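Local atomic coordinates of DNA-dependent metalloprotease WSS1 homolog 2 (Schizosaccharomyces pombe, PDB entry 5JIG), a protein that probably acts as a DNA-dependent metalloendopeptidase that cleaves proteins covalently trapped on DNA, so contributing to the repair of DNA-protein crosslinks. Residues H97-T100 with H101-H104; L21-L24 with E25-D29; T31-K34 with K35-S39. All coordinates share one frame; numbering follows the deposited sequence. Where two conformers were deposited one is given.

Interaction 1: residues H97-T100 with H101-H104; sequences HELT and HNVH. With NI (nickel (II) ion), chain B.
Thr100 O is gripped by two backbone N-H groups where helix 88-100 ends: Val103 N at 3.0 Å, from above the carbonyl plane, and His104 N at 3.1 Å, lying in that plane with an N-H...O angle of 167°. Within the turn that follows, His101 ND1 donates to His104 O over 2.8 Å, which helps to fix the rotation of the imidazole with NE2 toward the metal. His97 and His101, one helical turn apart, each bind the nickel ion through NE2 at 2.1 Å, their ring planes 69° apart. The CG of His97 lies opposite its backbone N (chi1 175°), whereas that of His101 lies opposite the carbonyl carbon, and the two side chains converge. His107 and two waters also bind the metal, which here occupies the catalytic zinc site of the HExxH motif of the WLM protease domain. The side chain of Glu98, the predicted active-site residue, is bent and lies beside His101, its OE1 in the ring plane 3.6 Å from the edge atom CD2. Asn102 N bonds to Leu99 O over 2.9 Å, and Asn102 OD1 accepts from Asn66 ND2, which also reaches Glu98 O. Replacing Asn102 with an alanine would probably cost Asn66 one of its acceptors and weaken the tie between this turn and strand 64-67. Leu99 packs on Ile73 of strand 72-76 and Ile36 of helix 31-40, while Thr100 and His104 meet Phe111 of helix 109-122.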
loop_
_atom_site.group_PDB
_atom_site.type_symbol
_atom_site.label_atom_id
_atom_site.label_comp_id
_atom_site.label_asym_id
_atom_site.label_seq_id
_atom_site.Cartn_x
_atom_site.Cartn_y
_atom_site.Cartn_z
ATOM N N HIS A 97 -0.720 -6.837 -0.179
ATOM C CA HIS A 97 0.225 -7.796 0.343
ATOM C C HIS A 97 0.881 -7.239 1.614
ATOM O O HIS A 97 0.922 -7.927 2.660
ATOM C CB HIS A 97 1.264 -8.110 -0.751
ATOM C CG HIS A 97 2.358 -9.005 -0.300
ATOM N ND1 HIS A 97 2.596 -10.231 -0.884
ATOM C CD2 HIS A 97 3.321 -8.878 0.644
ATOM C CE1 HIS A 97 3.659 -10.766 -0.302
ATOM N NE2 HIS A 97 4.121 -9.992 0.646
ATOM N N GLU A 98 1.411 -6.024 1.549
ATOM C CA GLU A 98 2.052 -5.461 2.725
ATOM C C GLU A 98 1.077 -5.298 3.893
ATOM O O GLU A 98 1.460 -5.584 5.042
ATOM C CB GLU A 98 2.773 -4.158 2.440
ATOM C CG GLU A 98 3.770 -4.182 1.278
ATOM C CD GLU A 98 4.680 -5.284 1.187
ATOM O OE1 GLU A 98 4.952 -5.941 2.204
ATOM O OE2 GLU A 98 5.169 -5.488 0.036
ATOM N N LEU A 99 -0.131 -4.880 3.649
ATOM C CA LEU A 99 -1.107 -4.779 4.732
ATOM C C LEU A 99 -1.377 -6.133 5.382
ATOM O O LEU A 99 -1.591 -6.213 6.591
ATOM C CB LEU A 99 -2.401 -4.170 4.221
ATOM C CG LEU A 99 -2.334 -2.661 3.925
ATOM C CD1 LEU A 99 -3.568 -2.239 3.167
ATOM C CD2 LEU A 99 -2.212 -1.832 5.206
ATOM N N THR A 100 -1.386 -7.210 4.579
ATOM C CA THR A 100 -1.597 -8.539 5.105
ATOM C C THR A 100 -0.546 -8.897 6.138
ATOM O O THR A 100 -0.800 -9.606 7.119
ATOM C CB THR A 100 -1.623 -9.558 3.932
ATOM O OG1 THR A 100 -2.611 -9.214 2.988
ATOM C CG2 THR A 100 -1.988 -10.938 4.422
ATOM N N HIS A 101 0.685 -8.405 5.958
ATOM C CA HIS A 101 1.769 -8.574 6.895
ATOM C C HIS A 101 1.551 -7.821 8.225
ATOM O O HIS A 101 2.316 -8.030 9.171
ATOM C CB HIS A 101 3.109 -8.151 6.323
ATOM C CG HIS A 101 3.700 -9.109 5.315
ATOM N ND1 HIS A 101 3.968 -10.424 5.598
ATOM C CD2 HIS A 101 4.214 -8.873 4.088
ATOM C CE1 HIS A 101 4.583 -10.948 4.547
ATOM N NE2 HIS A 101 4.773 -10.043 3.616
ATOM N N ASN A 102 0.512 -7.008 8.351
ATOM C CA ASN A 102 0.128 -6.511 9.674
ATOM C C ASN A 102 -0.255 -7.655 10.587
ATOM O O ASN A 102 -0.143 -7.511 11.816
ATOM C CB ASN A 102 -1.000 -5.527 9.599
ATOM C CG ASN A 102 -0.609 -4.181 9.010
ATOM O OD1 ASN A 102 0.564 -3.887 8.808
ATOM N ND2 ASN A 102 -1.587 -3.331 8.747
ATOM N N VAL A 103 -0.747 -8.777 10.018
ATOM C CA VAL A 103 -1.258 -9.917 10.760
ATOM C C VAL A 103 -0.351 -11.096 10.610
ATOM O O VAL A 103 -0.077 -11.795 11.596
ATOM C CB VAL A 103 -2.712 -10.255 10.267
ATOM C CG1 VAL A 103 -3.330 -11.451 11.002
ATOM C CG2 VAL A 103 -3.606 -9.036 10.386
ATOM N N HIS A 104 0.105 -11.414 9.403
ATOM C CA HIS A 104 0.828 -12.672 9.150
ATOM C C HIS A 104 2.262 -12.352 8.686
ATOM O O HIS A 104 2.424 -11.672 7.636
ATOM C CB HIS A 104 0.088 -13.466 8.083
ATOM C CG HIS A 104 -1.293 -13.867 8.520
ATOM N ND1 HIS A 104 -1.514 -14.752 9.579
ATOM C CD2 HIS A 104 -2.516 -13.445 8.101
ATOM C CE1 HIS A 104 -2.811 -14.830 9.750
ATOM N NE2 HIS A 104 -3.449 -14.068 8.870
HETATM NI NI NI B . 5.804 -10.230 1.827
HETATM O O HOH W 1 7.691 -10.240 2.826
HETATM O O HOH W 2 7.030 -10.116 0.035
#

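Interaction 2: residues L21-L24 with E25-D29; sequences LRYL and ERLRD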
loop_
_atom_site.group_PDB
_atom_site.type_symbol
_atom_site.label_atom_id
_atom_site.label_comp_id
_atom_site.label_asym_id
_atom_site.label_seq_id
_atom_site.Cartn_x
_atom_site.Cartn_y
_atom_site.Cartn_z
ATOM N N LEU A 21 4.222 11.532 -5.176
ATOM C CA LEU A 21 3.355 11.884 -4.056
ATOM C C LEU A 21 1.885 11.697 -4.453
ATOM O O LEU A 21 1.084 11.158 -3.664
ATOM C CB LEU A 21 3.654 13.285 -3.550
ATOM C CG LEU A 21 2.792 13.737 -2.388
ATOM C CD1 LEU A 21 2.859 12.785 -1.197
ATOM C CD2 LEU A 21 3.222 15.146 -2.032
ATOM N N ARG A 22 1.504 12.162 -5.653
ATOM C CA ARG A 22 0.152 11.930 -6.093
ATOM C C ARG A 22 -0.199 10.447 -6.146
ATOM O O ARG A 22 -1.339 10.059 -5.854
ATOM C CB ARG A 22 -0.069 12.525 -7.546
ATOM C CG ARG A 22 -0.107 14.003 -7.632
ATOM C CD ARG A 22 -0.738 14.408 -8.996
ATOM N NE ARG A 22 -0.023 14.030 -10.238
ATOM C CZ ARG A 22 -0.516 13.282 -11.248
ATOM N NH1 ARG A 22 0.204 13.133 -12.335
ATOM N NH2 ARG A 22 -1.691 12.667 -11.165
ATOM N N TYR A 23 0.775 9.606 -6.477
ATOM C CA TYR A 23 0.576 8.167 -6.503
ATOM C C TYR A 23 0.255 7.665 -5.080
ATOM O O TYR A 23 -0.715 6.906 -4.871
ATOM C CB TYR A 23 1.833 7.502 -7.061
ATOM C CG TYR A 23 1.680 6.132 -7.691
ATOM C CD1 TYR A 23 2.413 5.807 -8.807
ATOM C CD2 TYR A 23 0.859 5.162 -7.174
ATOM C CE1 TYR A 23 2.317 4.565 -9.398
ATOM C CE2 TYR A 23 0.750 3.910 -7.749
ATOM C CZ TYR A 23 1.465 3.618 -8.879
ATOM O OH TYR A 23 1.301 2.371 -9.437
ATOM N N LEU A 24 1.052 8.059 -4.084
ATOM C CA LEU A 24 0.763 7.674 -2.716
ATOM C C LEU A 24 -0.597 8.214 -2.241
ATOM O O LEU A 24 -1.304 7.513 -1.516
ATOM C CB LEU A 24 1.864 8.121 -1.749
ATOM C CG LEU A 24 3.240 7.427 -1.969
ATOM C CD1 LEU A 24 4.171 7.877 -0.849
ATOM C CD2 LEU A 24 3.132 5.915 -1.991
ATOM N N GLU A 25 -0.925 9.445 -2.609
ATOM C CA GLU A 25 -2.221 10.009 -2.210
ATOM C C GLU A 25 -3.357 9.167 -2.796
ATOM O O GLU A 25 -4.353 8.917 -2.129
ATOM C CB GLU A 25 -2.347 11.441 -2.656
ATOM C CG GLU A 25 -1.427 12.396 -1.932
ATOM C CD GLU A 25 -1.380 13.790 -2.606
ATOM O OE1 GLU A 25 -0.895 14.706 -1.949
ATOM O OE2 GLU A 25 -1.763 13.927 -3.738
ATOM N N ARG A 26 -3.190 8.747 -4.041
ATOM C CA ARG A 26 -4.202 7.923 -4.698
ATOM C C ARG A 26 -4.386 6.611 -3.948
ATOM O O ARG A 26 -5.540 6.166 -3.734
ATOM C CB ARG A 26 -3.850 7.669 -6.158
ATOM C CG ARG A 26 -4.846 6.791 -6.894
ATOM C CD ARG A 26 -4.421 6.546 -8.288
ATOM N NE ARG A 26 -5.323 5.730 -8.996
ATOM C CZ ARG A 26 -5.084 5.300 -10.279
ATOM N NH1 ARG A 26 -5.853 4.484 -10.859
ATOM N NH2 ARG A 26 -3.956 5.588 -10.877
ATOM N N LEU A 27 -3.309 5.966 -3.562
ATOM C CA LEU A 27 -3.388 4.714 -2.791
ATOM C C LEU A 27 -4.071 4.932 -1.443
ATOM O O LEU A 27 -4.915 4.137 -1.031
ATOM C CB LEU A 27 -1.998 4.131 -2.608
ATOM C CG LEU A 27 -1.368 3.576 -3.884
ATOM C CD1 LEU A 27 0.138 3.474 -3.751
ATOM C CD2 LEU A 27 -1.938 2.209 -4.281
ATOM N N ARG A 28 -3.672 5.990 -0.736
ATOM C CA ARG A 28 -4.278 6.264 0.556
ATOM C C ARG A 28 -5.784 6.451 0.424
ATOM O O ARG A 28 -6.553 6.026 1.284
ATOM C CB ARG A 28 -3.621 7.495 1.158
ATOM C CG ARG A 28 -4.213 7.917 2.502
ATOM C CD ARG A 28 -3.699 9.263 2.934
ATOM N NE ARG A 28 -4.223 10.262 1.947
ATOM C CZ ARG A 28 -3.711 11.457 1.716
ATOM N NH1 ARG A 28 -4.221 12.169 0.702
ATOM N NH2 ARG A 28 -2.736 11.990 2.485
ATOM N N ASP A 29 -6.182 7.152 -0.629
ATOM C CA ASP A 29 -7.549 7.573 -0.823
ATOM C C ASP A 29 -8.397 6.541 -1.602
ATOM O O ASP A 29 -9.602 6.725 -1.783
ATOM C CB ASP A 29 -7.579 8.931 -1.440
ATOM C CG ASP A 29 -6.897 10.016 -0.524
ATOM O OD1 ASP A 29 -6.792 9.736 0.705
ATOM O OD2 ASP A 29 -6.502 11.024 -1.072
#
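Helix 17-29 of the WLM protease domain carries this contact, in which successive turns are joined by i to i+4 backbone bonds and by side chains leaning on the turn before. Glu25 N bonds to Leu21 O at 2.8 Å, nearly in line with the C=O, and Arg28 N to Leu24 O at 2.9 Å. Glu25 runs extended beyond CG back over the preceding turn: its CG lies 3.3 Å from Leu21 O, and its OE1 comes to 3.8 Å from Leu21 CG, carboxylate against aliphatic branch. On another side of the helix, the CD1 methyl of Leu27 reaches the Tyr23 ring obliquely, 3.9 Å from Tyr23 CD2. Tyr23 turns its CG opposite the backbone N (chi1 -156°), which brings the ring alongside the next turn; its hydroxyl donates to Arg86 O. The helix is amphipathic: Leu27 and Tyr23 meet Val91 of helix 88-100, Leu24 and Leu21 press on Leu9 of strand 6-10, and Arg22 lies on the exposed side. Further along, Arg28 bends at chi3 (66°) and grips Asp29 side-on in a two-point salt bridge. Its NE meets OD1 of Asp29 at 2.9 Å from above the carboxylate plane, while its NH1 approaches OD2 of Asp29 on the syn side at 3.1 Å, almost perfectly straight at 178°.

Interaction 3: residues T31-K34 with K35-S39; sequences TGIK and KIMDS
Ile33 and Met37 stand side by side on successive turns of helix 31-40, pointing the same way, with Met37 SD 3.7 Å from the CG2 methyl of Ile33. Beneath them Met37 N donates to Ile33 O at 3.0 Å, nearly straight at 165°. The same carbonyl is flanked by carbon: Met37 CG and Ile36 CG1 each lie 3.3 Å from Ile33 O, so that carbon atoms of two side chains lie against the bonded oxygen. Ile36 N bonds to Gly32 O, and Asp38 N to Lys34 O at 2.9 Å. Lys35 N reaches Thr31 O at 3.0 Å from well above the carbonyl plane, a more bent bond (148°) than the other three. All four carbonyls of 31-34 are thus taken up by the i to i+4 amides of the helix. At its start, where amides have no preceding turn to donate to, Asp30 OD1 accepts from Ile33 N and, weakly, from Gly32 N. Within the WLM domain this helix packs against the helix that bears the HExxH motif, Ile33 touching Leu95 and Ile96 and Ile36 touching Ile96 and Leu99, while Ile33 and Met37 also meet Phe6 of strand 6-10. Ile36 sets CG1 between its backbone N and carbonyl carbon (chi1 61°), which places that branch over the carbonyl of Ile33 and leaves CD1 4.4 Å from Ile33 CD1. In the conformer given, Asp38 OD2 is hydrogen-bonded to the hydroxyl of Ser2. Ser39 N bonds back to Lys35 O, carrying the same pattern on into the next turn.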
loop_
_atom_site.group_PDB
_atom_site.type_symbol
_atom_site.label_atom_id
_atom_site.label_comp_id
_atom_site.label_asym_id
_atom_site.label_seq_id
_atom_site.Cartn_x
_atom_site.Cartn_y
_atom_site.Cartn_z
ATOM N N THR A 31 -10.768 3.808 -2.583
ATOM C CA THR A 31 -11.896 3.364 -1.814
ATOM C C THR A 31 -11.802 1.913 -1.328
ATOM O O THR A 31 -12.337 1.566 -0.280
ATOM C CB THR A 31 -13.190 3.640 -2.575
ATOM O OG1 THR A 31 -13.084 3.045 -3.850
ATOM C CG2 THR A 31 -13.461 5.084 -2.743
ATOM N N GLY A 32 -11.147 1.083 -2.115
ATOM C CA GLY A 32 -10.920 -0.296 -1.727
ATOM C C GLY A 32 -9.907 -0.441 -0.614
ATOM O O GLY A 32 -10.100 -1.217 0.323
ATOM N N ILE A 33 -8.819 0.302 -0.685
ATOM C CA ILE A 33 -7.845 0.336 0.405
ATOM C C ILE A 33 -8.472 0.857 1.687
ATOM O O ILE A 33 -8.295 0.299 2.762
ATOM C CB ILE A 33 -6.598 1.160 -0.013
ATOM C CG1 ILE A 33 -5.840 0.536 -1.176
ATOM C CG2 ILE A 33 -5.679 1.417 1.179
ATOM C CD1 ILE A 33 -5.276 -0.860 -0.914
ATOM N N LYS A 34 -9.264 1.924 1.579
ATOM C CA LYS A 34 -9.953 2.456 2.771
ATOM C C LYS A 34 -10.894 1.413 3.345
ATOM O O LYS A 34 -10.961 1.266 4.581
ATOM C CB LYS A 34 -10.668 3.749 2.424
ATOM C CG LYS A 34 -9.828 4.922 2.140
ATOM C CD LYS A 34 -10.598 6.148 1.734
ATOM C CE LYS A 34 -10.940 6.945 2.884
ATOM N NZ LYS A 34 -10.921 8.417 2.465
ATOM N N LYS A 35 -11.617 0.678 2.485
ATOM C CA LYS A 35 -12.539 -0.330 2.975
ATOM C C LYS A 35 -11.857 -1.374 3.800
ATOM O O LYS A 35 -12.347 -1.735 4.856
ATOM C CB LYS A 35 -13.269 -0.974 1.753
ATOM C CG LYS A 35 -14.367 -1.910 2.098
ATOM C CD LYS A 35 -15.630 -1.184 2.353
ATOM C CE LYS A 35 -16.804 -2.135 2.541
ATOM N NZ LYS A 35 -17.640 -1.801 3.674
ATOM N N ILE A 36 -10.711 -1.892 3.318
ATOM C CA ILE A 36 -10.044 -2.911 4.074
ATOM C C ILE A 36 -9.357 -2.365 5.334
ATOM O O ILE A 36 -9.290 -3.082 6.351
ATOM C CB ILE A 36 -9.098 -3.780 3.231
ATOM C CG1 ILE A 36 -7.979 -2.987 2.597
ATOM C CG2 ILE A 36 -9.919 -4.559 2.228
ATOM C CD1 ILE A 36 -6.927 -3.836 1.900
ATOM N N MET A 37 -8.813 -1.157 5.284
ATOM C CA MET A 37 -8.214 -0.593 6.501
ATOM C C MET A 37 -9.281 -0.359 7.573
ATOM O O MET A 37 -9.026 -0.596 8.756
ATOM C CB MET A 37 -7.394 0.606 6.174
ATOM C CG MET A 37 -6.213 0.164 5.299
ATOM S SD MET A 37 -5.073 1.536 4.837
ATOM C CE MET A 37 -4.250 1.836 6.416
ATOM N N ASP A 38 -10.475 0.066 7.148
ATOM C CA ASP A 38 -11.587 0.209 8.094
ATOM C C ASP A 38 -12.006 -1.172 8.595
ATOM O O ASP A 38 -12.175 -1.363 9.811
ATOM C CB ASP A 38 -12.751 0.923 7.413
ATOM C CG ASP A 38 -12.540 2.392 7.309
ATOM O OD1 ASP A 38 -13.178 3.008 6.444
ATOM O OD2 ASP A 38 -11.930 2.996 8.253
ATOM N N SER A 39 -12.206 -2.139 7.703
ATOM C CA SER A 39 -12.717 -3.460 8.129
ATOM C C SER A 39 -11.781 -4.155 9.076
ATOM O O SER A 39 -12.200 -4.820 10.023
ATOM C CB SER A 39 -12.987 -4.342 6.891
ATOM O OG SER A 39 -14.006 -3.769 6.094
#

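Overall arrangement
From the N terminus the three contacts follow in series, none nested or crossed. Interaction 2 joins turns of helix 17-29, and interaction 3 does the same in helix 31-40 directly after it; the two touch where Leu27 O meets Ile33 CB and Arg28 O meets Lys34 CG. The chain then runs through strands 44-50, 64-67 and 72-76 before helix 88-100 leads into interaction 1, which closes the turn toward helix 109-122. Interaction 3 reaches it through Ile36 and Met37, both packed on Leu99. Interactions 1 and 2 do not touch, their centres being 19 Å apart on opposite sides of the chain's centre; helix 88-100 lies against both earlier helices.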